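Side-chain contacts in protein A49R (Vaccinia virus, PDB 4D5T), which inhibits host NF-kappa-B activation by interacting with BTRC, which diminishes ubiquitination of the inhibitor NFKBIA and so keeps RELA in the cytoplasm: residues Ala22-Glu25 with Thr26-Asn29; Asn72-Asp76 with Asn77-Asp81; Glu96-Val99 with Asp100-Thr104; Ser124-Ala127 with Asp128-Ile131. All blocks are in the same frame, centred on the assembly; numbering follows the deposited sequence.

Contact 1 (Ala22-Glu25 with Thr26-Asn29); sequences AKIE and TIDN. With SO4 (sulfate ion), chain I.
Two donors of Thr26 grip the carbonyl oxygen of Lys23. The hydroxyl makes the shorter bond, Thr26 OG1 to Lys23 O at 2.6 Å, lying in the carbonyl plane on a lone pair. The amide makes the other, Thr26 N to Lys23 O at 2.8 Å, and comes from above that plane, 42° out of it. What turns the hydroxyl back over the preceding turn is its first torsion of 68°, which sets OG1 between the threonine's own N and carbonyl carbon; the methyl CG2 then stays 3.7 Å from Lys23 O. Lys23 itself bends at chi2, and its end leads away from the loop.

One residue on, Ile27 N reaches Ile24 O in a weak bond of 3.3 Å, while the ends of the two isoleucines approach, Ile24 CD1 to Ile27 CD1, at 4.3 Å. Ile27 also rests on Asn48 and Pro49, and the carboxylate of Glu25 turns elsewhere, to a salt bridge with Arg136. Beyond the turn a sulfate, probably from the crystallisation liquor, takes an almost straight bond from Asn29 N to its O1 (3.0 Å, 178°); Lys132 NZ also bonds to the sulfate. Asp28 caps Asp30 N with OD2, as an N-cap residue does. The whole is a tight link between helices 9-23 and 29-40, with an anion seated at the N-terminal end of the second.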
loop_
_atom_site.group_PDB
_atom_site.type_symbol
_atom_site.label_atom_id
_atom_site.label_comp_id
_atom_site.label_asym_id
_atom_site.label_seq_id
_atom_site.Cartn_x
_atom_site.Cartn_y
_atom_site.Cartn_z
ATOM N N ALA A 22 1.385 -17.321 4.225
ATOM C CA ALA A 22 0.707 -18.616 3.910
ATOM C C ALA A 22 0.068 -18.658 2.521
ATOM O O ALA A 22 0.025 -19.705 1.889
ATOM C CB ALA A 22 -0.358 -18.873 4.957
ATOM N N LYS A 23 -0.326 -17.500 1.980
ATOM C CA LYS A 23 -1.062 -17.454 0.719
ATOM C C LYS A 23 -0.343 -16.826 -0.489
ATOM O O LYS A 23 -0.808 -16.993 -1.604
ATOM C CB LYS A 23 -2.407 -16.755 0.891
ATOM C CG LYS A 23 -3.340 -17.381 1.924
ATOM C CD LYS A 23 -3.801 -18.777 1.573
ATOM C CE LYS A 23 -4.819 -19.249 2.579
ATOM N NZ LYS A 23 -5.048 -20.725 2.532
ATOM N N ILE A 24 0.783 -16.137 -0.288
ATOM C CA ILE A 24 1.364 -15.277 -1.382
ATOM C C ILE A 24 1.714 -16.159 -2.617
ATOM O O ILE A 24 1.616 -15.664 -3.706
ATOM C CB ILE A 24 2.492 -14.287 -0.853
ATOM C CG1 ILE A 24 2.892 -13.141 -1.849
ATOM C CG2 ILE A 24 3.664 -15.012 -0.367
ATOM C CD1 ILE A 24 1.794 -12.111 -2.127
ATOM N N GLU A 25 2.058 -17.461 -2.431
ATOM C CA GLU A 25 2.301 -18.346 -3.616
ATOM C C GLU A 25 1.072 -18.694 -4.442
ATOM O O GLU A 25 1.231 -19.061 -5.586
ATOM C CB GLU A 25 2.995 -19.647 -3.240
ATOM C CG GLU A 25 4.171 -19.409 -2.354
ATOM C CD GLU A 25 5.206 -18.442 -2.935
ATOM O OE1 GLU A 25 5.323 -18.350 -4.173
ATOM O OE2 GLU A 25 5.918 -17.747 -2.162
ATOM N N THR A 26 -0.122 -18.557 -3.874
ATOM C CA THR A 26 -1.354 -18.887 -4.550
ATOM C C THR A 26 -1.857 -17.696 -5.354
ATOM O O THR A 26 -2.847 -17.844 -6.065
ATOM C CB THR A 26 -2.424 -19.325 -3.558
ATOM O OG1 THR A 26 -2.832 -18.228 -2.736
ATOM C CG2 THR A 26 -1.863 -20.415 -2.591
ATOM N N ILE A 27 -1.199 -16.541 -5.258
ATOM C CA ILE A 27 -1.659 -15.413 -6.020
ATOM C C ILE A 27 -0.745 -15.094 -7.217
ATOM O O ILE A 27 0.441 -14.793 -7.075
ATOM C CB ILE A 27 -1.685 -14.184 -5.156
ATOM C CG1 ILE A 27 -2.408 -14.497 -3.846
ATOM C CG2 ILE A 27 -2.355 -13.056 -5.905
ATOM C CD1 ILE A 27 -2.206 -13.454 -2.763
ATOM N N ASP A 28 -1.307 -15.212 -8.406
ATOM C CA ASP A 28 -0.601 -14.916 -9.645
ATOM C C ASP A 28 -0.103 -13.451 -9.587
ATOM O O ASP A 28 -0.805 -12.571 -9.119
ATOM C CB ASP A 28 -1.525 -15.175 -10.870
ATOM C CG ASP A 28 -0.798 -14.922 -12.243
ATOM O OD1 ASP A 28 -0.173 -15.882 -12.749
ATOM O OD2 ASP A 28 -0.795 -13.819 -12.839
ATOM N N ASN A 29 1.101 -13.202 -10.080
ATOM C CA ASN A 29 1.681 -11.867 -10.068
ATOM C C ASN A 29 0.846 -10.837 -10.769
ATOM O O ASN A 29 0.760 -9.711 -10.294
ATOM C CB ASN A 29 3.105 -11.890 -10.661
ATOM C CG ASN A 29 3.905 -10.672 -10.276
ATOM O OD1 ASN A 29 4.074 -10.382 -9.089
ATOM N ND2 ASN A 29 4.321 -9.928 -11.266
HETATM S S SO4 I . 3.959 -15.685 -10.671
HETATM O O1 SO4 I . 2.604 -15.461 -11.248
HETATM O O2 SO4 I . 4.318 -17.103 -10.529
HETATM O O3 SO4 I . 3.990 -15.012 -9.397
HETATM O O4 SO4 I . 4.954 -15.061 -11.560
#

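Contact 2 (Asn72-Asp76 with Asn77-Asp81); sequences NSLDD and NEIID
The chain comes out of helix 64-72 in an extended link through Leu74 and Asp75 and enters helix 76-87, where Ile79 N bonds to Asp75 O and Ile80 N to Asp76 O. Asp75, the N-cap, and Glu78 form a capping box, each side chain accepting from the other's backbone amide. Asp75 OD1 takes Glu78 N at 2.9 Å, met nearly along its C-O bond; a chi1 of 63° turns the carboxylate toward the first turn of the helix. In return Glu78 OE1 accepts Asp75 N at 2.9 Å (166°) through its anti lone pair, the glutamate chain being extended beyond CG. The two side chains cross at about a right angle, with their carboxylate planes 41° apart, and Asp75 OD1 comes within 3.4 Å of Glu78 OE1. The amides they accept probably offset that repulsion.

Leu74 also crosses the glutamate at about a right angle: its CD2 is 3.7 Å from Glu78 OE1, while CD1 meets Ile79 CD1 at 3.8 Å. This corner sits at the surface, against helix 112-126: Asp76 OD1 is bonded to the Tyr118 hydroxyl, Ile79 packs on Phe114 and Tyr118, and Ile80 also touches Tyr118.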
loop_
_atom_site.group_PDB
_atom_site.type_symbol
_atom_site.label_atom_id
_atom_site.label_comp_id
_atom_site.label_asym_id
_atom_site.label_seq_id
_atom_site.Cartn_x
_atom_site.Cartn_y
_atom_site.Cartn_z
ATOM N N ASN A 72 -3.168 18.610 -1.262
ATOM C CA ASN A 72 -3.827 19.813 -1.807
ATOM C C ASN A 72 -2.946 21.031 -1.945
ATOM O O ASN A 72 -3.204 21.869 -2.788
ATOM C CB ASN A 72 -4.976 20.287 -0.924
ATOM C CG ASN A 72 -6.257 19.557 -1.198
ATOM O OD1 ASN A 72 -6.305 18.680 -2.074
ATOM N ND2 ASN A 72 -7.295 19.877 -0.426
ATOM N N SER A 73 -1.955 21.168 -1.079
ATOM C CA SER A 73 -1.042 22.304 -1.137
ATOM C C SER A 73 0.038 22.097 -2.211
ATOM O O SER A 73 0.762 23.016 -2.516
ATOM C CB SER A 73 -0.393 22.504 0.228
ATOM O OG SER A 73 0.606 21.521 0.484
ATOM N N LEU A 74 0.144 20.917 -2.811
ATOM C CA LEU A 74 1.220 20.665 -3.772
ATOM C C LEU A 74 0.857 21.059 -5.184
ATOM O O LEU A 74 -0.298 20.972 -5.579
ATOM C CB LEU A 74 1.598 19.203 -3.771
ATOM C CG LEU A 74 2.057 18.617 -2.430
ATOM C CD1 LEU A 74 2.440 17.152 -2.609
ATOM C CD2 LEU A 74 3.196 19.404 -1.818
ATOM N N ASP A 75 1.850 21.477 -5.952
ATOM C CA ASP A 75 1.630 21.721 -7.393
ATOM C C ASP A 75 2.004 20.488 -8.229
ATOM O O ASP A 75 2.460 19.461 -7.705
ATOM C CB ASP A 75 2.359 22.986 -7.881
ATOM C CG ASP A 75 3.866 22.899 -7.751
ATOM O OD1 ASP A 75 4.463 21.799 -7.835
ATOM O OD2 ASP A 75 4.476 23.952 -7.558
ATOM N N ASP A 76 1.757 20.572 -9.532
ATOM C CA ASP A 76 1.944 19.406 -10.375
ATOM C C ASP A 76 3.379 18.931 -10.403
ATOM O O ASP A 76 3.618 17.721 -10.480
ATOM C CB ASP A 76 1.424 19.637 -11.791
ATOM C CG ASP A 76 -0.022 19.219 -11.927
ATOM O OD1 ASP A 76 -0.322 17.967 -11.946
ATOM O OD2 ASP A 76 -0.847 20.154 -11.964
ATOM N N ASN A 77 4.303 19.872 -10.345
ATOM C CA ASN A 77 5.714 19.529 -10.329
ATOM C C ASN A 77 6.153 18.712 -9.118
ATOM O O ASN A 77 6.910 17.712 -9.207
ATOM C CB ASN A 77 6.513 20.789 -10.367
ATOM C CG ASN A 77 7.760 20.616 -11.202
ATOM O OD1 ASN A 77 7.702 20.681 -12.445
ATOM N ND2 ASN A 77 8.884 20.341 -10.543
ATOM N N GLU A 78 5.659 19.145 -7.960
ATOM C CA GLU A 78 5.871 18.430 -6.711
ATOM C C GLU A 78 5.235 17.058 -6.722
ATOM O O GLU A 78 5.799 16.099 -6.168
ATOM C CB GLU A 78 5.315 19.260 -5.542
ATOM C CG GLU A 78 6.156 20.467 -5.269
ATOM C CD GLU A 78 5.508 21.460 -4.307
ATOM O OE1 GLU A 78 4.286 21.732 -4.416
ATOM O OE2 GLU A 78 6.259 22.011 -3.490
ATOM N N ILE A 79 4.050 16.931 -7.322
ATOM C CA ILE A 79 3.401 15.606 -7.400
ATOM C C ILE A 79 4.183 14.659 -8.302
ATOM O O ILE A 79 4.331 13.485 -8.024
ATOM C CB ILE A 79 1.947 15.704 -7.930
ATOM C CG1 ILE A 79 1.052 16.221 -6.838
ATOM C CG2 ILE A 79 1.395 14.326 -8.306
ATOM C CD1 ILE A 79 0.930 15.314 -5.618
ATOM N N ILE A 80 4.662 15.185 -9.435
ATOM C CA ILE A 80 5.491 14.366 -10.343
ATOM C C ILE A 80 6.717 13.892 -9.644
ATOM O O ILE A 80 7.082 12.727 -9.732
ATOM C CB ILE A 80 5.888 15.156 -11.593
ATOM C CG1 ILE A 80 4.649 15.358 -12.476
ATOM C CG2 ILE A 80 6.930 14.406 -12.375
ATOM C CD1 ILE A 80 4.817 16.386 -13.589
ATOM N N ASP A 81 7.346 14.793 -8.918
ATOM C CA ASP A 81 8.523 14.413 -8.139
ATOM C C ASP A 81 8.194 13.305 -7.141
ATOM O O ASP A 81 8.914 12.348 -7.004
ATOM C CB ASP A 81 9.033 15.593 -7.364
ATOM C CG ASP A 81 10.375 15.296 -6.666
ATOM O OD1 ASP A 81 11.419 15.282 -7.327
ATOM O OD2 ASP A 81 10.374 15.130 -5.438
#

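Contact 3 (Glu96-Val99 with Asp100-Thr104); sequences ENIV and DAIIT
Ile98 and Ile102, one turn apart on a single helix, meet through a branch and a tip: CG2 of Ile98 lies 3.9 Å from CD1 of Ile102. Both keep CG1 anti to the carbonyl carbon and stretch beyond it, and their chains run at a slant to one another. For Ile102 this brings CG1 to 3.4 Å from Ile98 O before CD1 reaches the methyl. Next to them Val99 and Ile103 lie side by side and point the same way. The valine sets CG1 anti to its backbone N (chi1 169°), which turns that methyl along the helix to Ile103 CD1, 4.0 Å away.

On the polar side the main partner of Asp100 is Lys86, in a salt bridge through OD2; a water stands near the same oxygen and lies 2.8 Å from Asn97 O. Thr104 bends its hydroxyl back one turn, and OG1 bonds to Asp100 O at 2.8 Å. That carbonyl also takes Thr104 N, the two donors arriving from opposite faces of its plane.

This part of helix 95-109 lies about 5 Å, centre to centre, from the middle of the chain, with a buried apolar face and a more exposed polar one, consistent with the central hydrophobic helix of Bcl-2 folds. Ile102 packs on Ile36, Phe39 and Ile40 of helix 29-40, Val99 and Ile103 face helix 49-61, and Ala101 and Thr104 lie against helix 76-87.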
loop_
_atom_site.group_PDB
_atom_site.type_symbol
_atom_site.label_atom_id
_atom_site.label_comp_id
_atom_site.label_asym_id
_atom_site.label_seq_id
_atom_site.Cartn_x
_atom_site.Cartn_y
_atom_site.Cartn_z
ATOM N N GLU A 96 9.251 -1.966 3.414
ATOM C CA GLU A 96 8.698 -0.782 4.074
ATOM C C GLU A 96 8.516 0.350 3.080
ATOM O O GLU A 96 7.481 1.012 3.034
ATOM C CB GLU A 96 9.562 -0.326 5.236
ATOM C CG GLU A 96 8.971 0.818 6.033
ATOM C CD GLU A 96 9.748 0.987 7.375
ATOM O OE1 GLU A 96 10.931 0.649 7.447
ATOM O OE2 GLU A 96 9.166 1.355 8.372
ATOM N N ASN A 97 9.483 0.512 2.212
ATOM C CA ASN A 97 9.396 1.591 1.170
ATOM C C ASN A 97 8.363 1.343 0.140
ATOM O O ASN A 97 7.731 2.297 -0.375
ATOM C CB ASN A 97 10.785 1.883 0.545
ATOM C CG ASN A 97 11.743 2.516 1.546
ATOM O OD1 ASN A 97 11.327 3.022 2.553
ATOM N ND2 ASN A 97 13.004 2.527 1.234
ATOM N N ILE A 98 8.193 0.072 -0.221
ATOM C CA ILE A 98 7.131 -0.327 -1.118
ATOM C C ILE A 98 5.727 -0.069 -0.550
ATOM O O ILE A 98 4.854 0.489 -1.246
ATOM C CB ILE A 98 7.304 -1.815 -1.524
ATOM C CG1 ILE A 98 8.465 -1.913 -2.515
ATOM C CG2 ILE A 98 6.008 -2.375 -2.147
ATOM C CD1 ILE A 98 8.963 -3.303 -2.724
ATOM N N VAL A 99 5.543 -0.395 0.720
ATOM C CA VAL A 99 4.288 -0.174 1.389
ATOM C C VAL A 99 4.012 1.333 1.508
ATOM O O VAL A 99 2.907 1.837 1.186
ATOM C CB VAL A 99 4.235 -0.892 2.741
ATOM C CG1 VAL A 99 3.006 -0.440 3.559
ATOM C CG2 VAL A 99 4.160 -2.352 2.510
ATOM N N ASP A 100 5.045 2.080 1.858
ATOM C CA ASP A 100 4.940 3.563 1.862
ATOM C C ASP A 100 4.572 4.117 0.486
ATOM O O ASP A 100 3.724 5.034 0.383
ATOM C CB ASP A 100 6.300 4.146 2.353
ATOM C CG ASP A 100 6.332 5.683 2.355
ATOM O OD1 ASP A 100 5.594 6.298 3.114
ATOM O OD2 ASP A 100 7.058 6.257 1.557
ATOM N N ALA A 101 5.191 3.593 -0.590
ATOM C CA ALA A 101 4.878 4.032 -1.906
ATOM C C ALA A 101 3.427 3.788 -2.258
ATOM O O ALA A 101 2.753 4.707 -2.770
ATOM C CB ALA A 101 5.797 3.383 -2.957
ATOM N N ILE A 102 2.916 2.581 -1.995
ATOM C CA ILE A 102 1.557 2.256 -2.302
ATOM C C ILE A 102 0.564 3.163 -1.552
ATOM O O ILE A 102 -0.367 3.651 -2.157
ATOM C CB ILE A 102 1.267 0.758 -1.996
ATOM C CG1 ILE A 102 2.018 -0.133 -3.023
ATOM C CG2 ILE A 102 -0.181 0.448 -2.104
ATOM C CD1 ILE A 102 2.182 -1.581 -2.584
ATOM N N ILE A 103 0.805 3.366 -0.261
ATOM C CA ILE A 103 -0.074 4.195 0.547
ATOM C C ILE A 103 -0.004 5.640 0.115
ATOM O O ILE A 103 -1.043 6.302 -0.006
ATOM C CB ILE A 103 0.271 4.000 2.018
ATOM C CG1 ILE A 103 -0.299 2.635 2.427
ATOM C CG2 ILE A 103 -0.262 5.139 2.857
ATOM C CD1 ILE A 103 0.073 2.244 3.818
ATOM N N THR A 104 1.191 6.115 -0.224
ATOM C CA THR A 104 1.338 7.499 -0.743
ATOM C C THR A 104 0.569 7.680 -2.060
ATOM O O THR A 104 -0.143 8.701 -2.251
ATOM C CB THR A 104 2.815 7.853 -0.979
ATOM O OG1 THR A 104 3.500 7.844 0.278
ATOM C CG2 THR A 104 2.933 9.267 -1.574
HETATM O O HOH W 1 8.759 4.856 -0.782
#

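Contact 4 (Ser124-Ala127 with Asp128-Ile131); sequences SRIA and DIDI
Arg125 and Asp128 are joined by a salt bridge across the end of helix 112-126, where the chain leaves in a type I beta turn from Ile126 to Ile129. From CB, which points away from the turn, the arginine chain bends at chi2 (-68°) and again at chi3 (93°), and this double bend brings the head group round to the aspartate. CB, CG, CD and NE come near nothing in the following segment. CZ is the first atom to approach it, 3.6 Å from Asp128 OD2; NH1 then makes the bond at 2.9 Å, while NH2 stays 3.5 Å from the same oxygen. OD2 sits at the guanidinium edge and is met on its anti side, but with NH1 tilted out of the carboxylate plane; the two planar groups are turned 60° apart, and NH1 alone makes the bond. The side chain of Arg125 also touches Phe87.

Beside this bridge Ile129 N to Ile126 O closes the turn, and one residue earlier Asp128 N bonds to Arg125 O. Ile126 and Ile129 lie side by side and point the same way into the protein, where Ile126 reaches Val37 and Ile40 of helix 29-40 as well as Phe87. Ile129 places CG1 between its own N and carbonyl carbon, bringing that carbon to 3.3 Å from Ile126 O, and its CD1 ends 4.2 Å from Ile126 CG2.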
loop_
_atom_site.group_PDB
_atom_site.type_symbol
_atom_site.label_atom_id
_atom_site.label_comp_id
_atom_site.label_asym_id
_atom_site.label_seq_id
_atom_site.Cartn_x
_atom_site.Cartn_y
_atom_site.Cartn_z
ATOM N N SER A 124 -0.775 1.509 -15.603
ATOM C CA SER A 124 0.126 0.918 -16.594
ATOM C C SER A 124 1.478 0.499 -16.029
ATOM O O SER A 124 1.953 -0.576 -16.347
ATOM C CB SER A 124 0.411 1.858 -17.734
ATOM O OG SER A 124 1.003 1.185 -18.836
ATOM N N ARG A 125 2.082 1.347 -15.206
ATOM C CA ARG A 125 3.449 1.014 -14.702
ATOM C C ARG A 125 3.428 -0.019 -13.590
ATOM O O ARG A 125 4.359 -0.845 -13.449
ATOM C CB ARG A 125 4.092 2.303 -14.220
ATOM C CG ARG A 125 4.355 3.336 -15.325
ATOM C CD ARG A 125 5.431 2.877 -16.295
ATOM N NE ARG A 125 4.861 2.211 -17.432
ATOM C CZ ARG A 125 5.163 1.016 -17.875
ATOM N NH1 ARG A 125 6.068 0.262 -17.264
ATOM N NH2 ARG A 125 4.507 0.563 -18.938
ATOM N N ILE A 126 2.412 0.001 -12.711
ATOM C CA ILE A 126 2.322 -1.020 -11.674
ATOM C C ILE A 126 2.211 -2.429 -12.302
ATOM O O ILE A 126 2.695 -3.400 -11.701
ATOM C CB ILE A 126 1.197 -0.717 -10.677
ATOM C CG1 ILE A 126 1.552 0.627 -9.956
ATOM C CG2 ILE A 126 0.908 -1.890 -9.740
ATOM C CD1 ILE A 126 0.731 1.028 -8.799
ATOM N N ALA A 127 1.577 -2.527 -13.462
ATOM C CA ALA A 127 1.448 -3.824 -14.121
ATOM C C ALA A 127 2.792 -4.504 -14.388
ATOM O O ALA A 127 2.846 -5.710 -14.457
ATOM C CB ALA A 127 0.639 -3.694 -15.392
ATOM N N ASP A 128 3.889 -3.744 -14.474
ATOM C CA ASP A 128 5.170 -4.319 -14.780
ATOM C C ASP A 128 6.047 -4.679 -13.558
ATOM O O ASP A 128 7.189 -5.138 -13.718
ATOM C CB ASP A 128 5.927 -3.383 -15.743
ATOM C CG ASP A 128 5.389 -3.451 -17.155
ATOM O OD1 ASP A 128 4.600 -4.373 -17.508
ATOM O OD2 ASP A 128 5.746 -2.546 -17.936
ATOM N N ILE A 129 5.557 -4.462 -12.347
ATOM C CA ILE A 129 6.372 -4.748 -11.133
ATOM C C ILE A 129 6.357 -6.217 -10.772
ATOM O O ILE A 129 5.552 -7.024 -11.270
ATOM C CB ILE A 129 5.982 -3.847 -9.928
ATOM C CG1 ILE A 129 4.645 -4.289 -9.252
ATOM C CG2 ILE A 129 6.024 -2.371 -10.316
ATOM C CD1 ILE A 129 4.299 -3.526 -7.982
ATOM N N ASP A 130 7.292 -6.584 -9.922
ATOM C CA ASP A 130 7.426 -7.967 -9.473
ATOM C C ASP A 130 7.963 -7.987 -8.055
ATOM O O ASP A 130 9.149 -8.101 -7.804
ATOM C CB ASP A 130 8.339 -8.701 -10.415
ATOM C CG ASP A 130 8.576 -10.143 -9.993
ATOM O OD1 ASP A 130 7.786 -10.683 -9.101
ATOM O OD2 ASP A 130 9.588 -10.627 -10.606
ATOM N N ILE A 131 7.085 -7.910 -7.105
ATOM C CA ILE A 131 7.461 -7.730 -5.702
ATOM C C ILE A 131 7.209 -8.928 -4.791
ATOM O O ILE A 131 7.255 -8.800 -3.554
ATOM C CB ILE A 131 6.829 -6.437 -5.090
ATOM C CG1 ILE A 131 5.272 -6.449 -5.039
ATOM C CG2 ILE A 131 7.317 -5.193 -5.832
ATOM C CD1 ILE A 131 4.672 -5.319 -4.200
#

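Overall arrangement
Along the chain the four contacts follow in series, none enclosing another, in an all-helical protein of the Bcl-2 family. Contacts 1 and 2 are surface corners on opposite sides of the chain's centre, their own centres 35 Å apart; each leads into a helix, 29-40 and 76-87 respectively. Contact 3 lies within helix 95-109, its centre about 5 Å from that of the chain. Contact 4 ends the next helix, 112-126, and touches two of the others: Asn29 of contact 1 probably hydrogen-bonds to Ile129 O, and Ile131 packs on Ile98 of contact 3. The loop 128-131 therefore links the buried helix with the surface corner before helix 29-40.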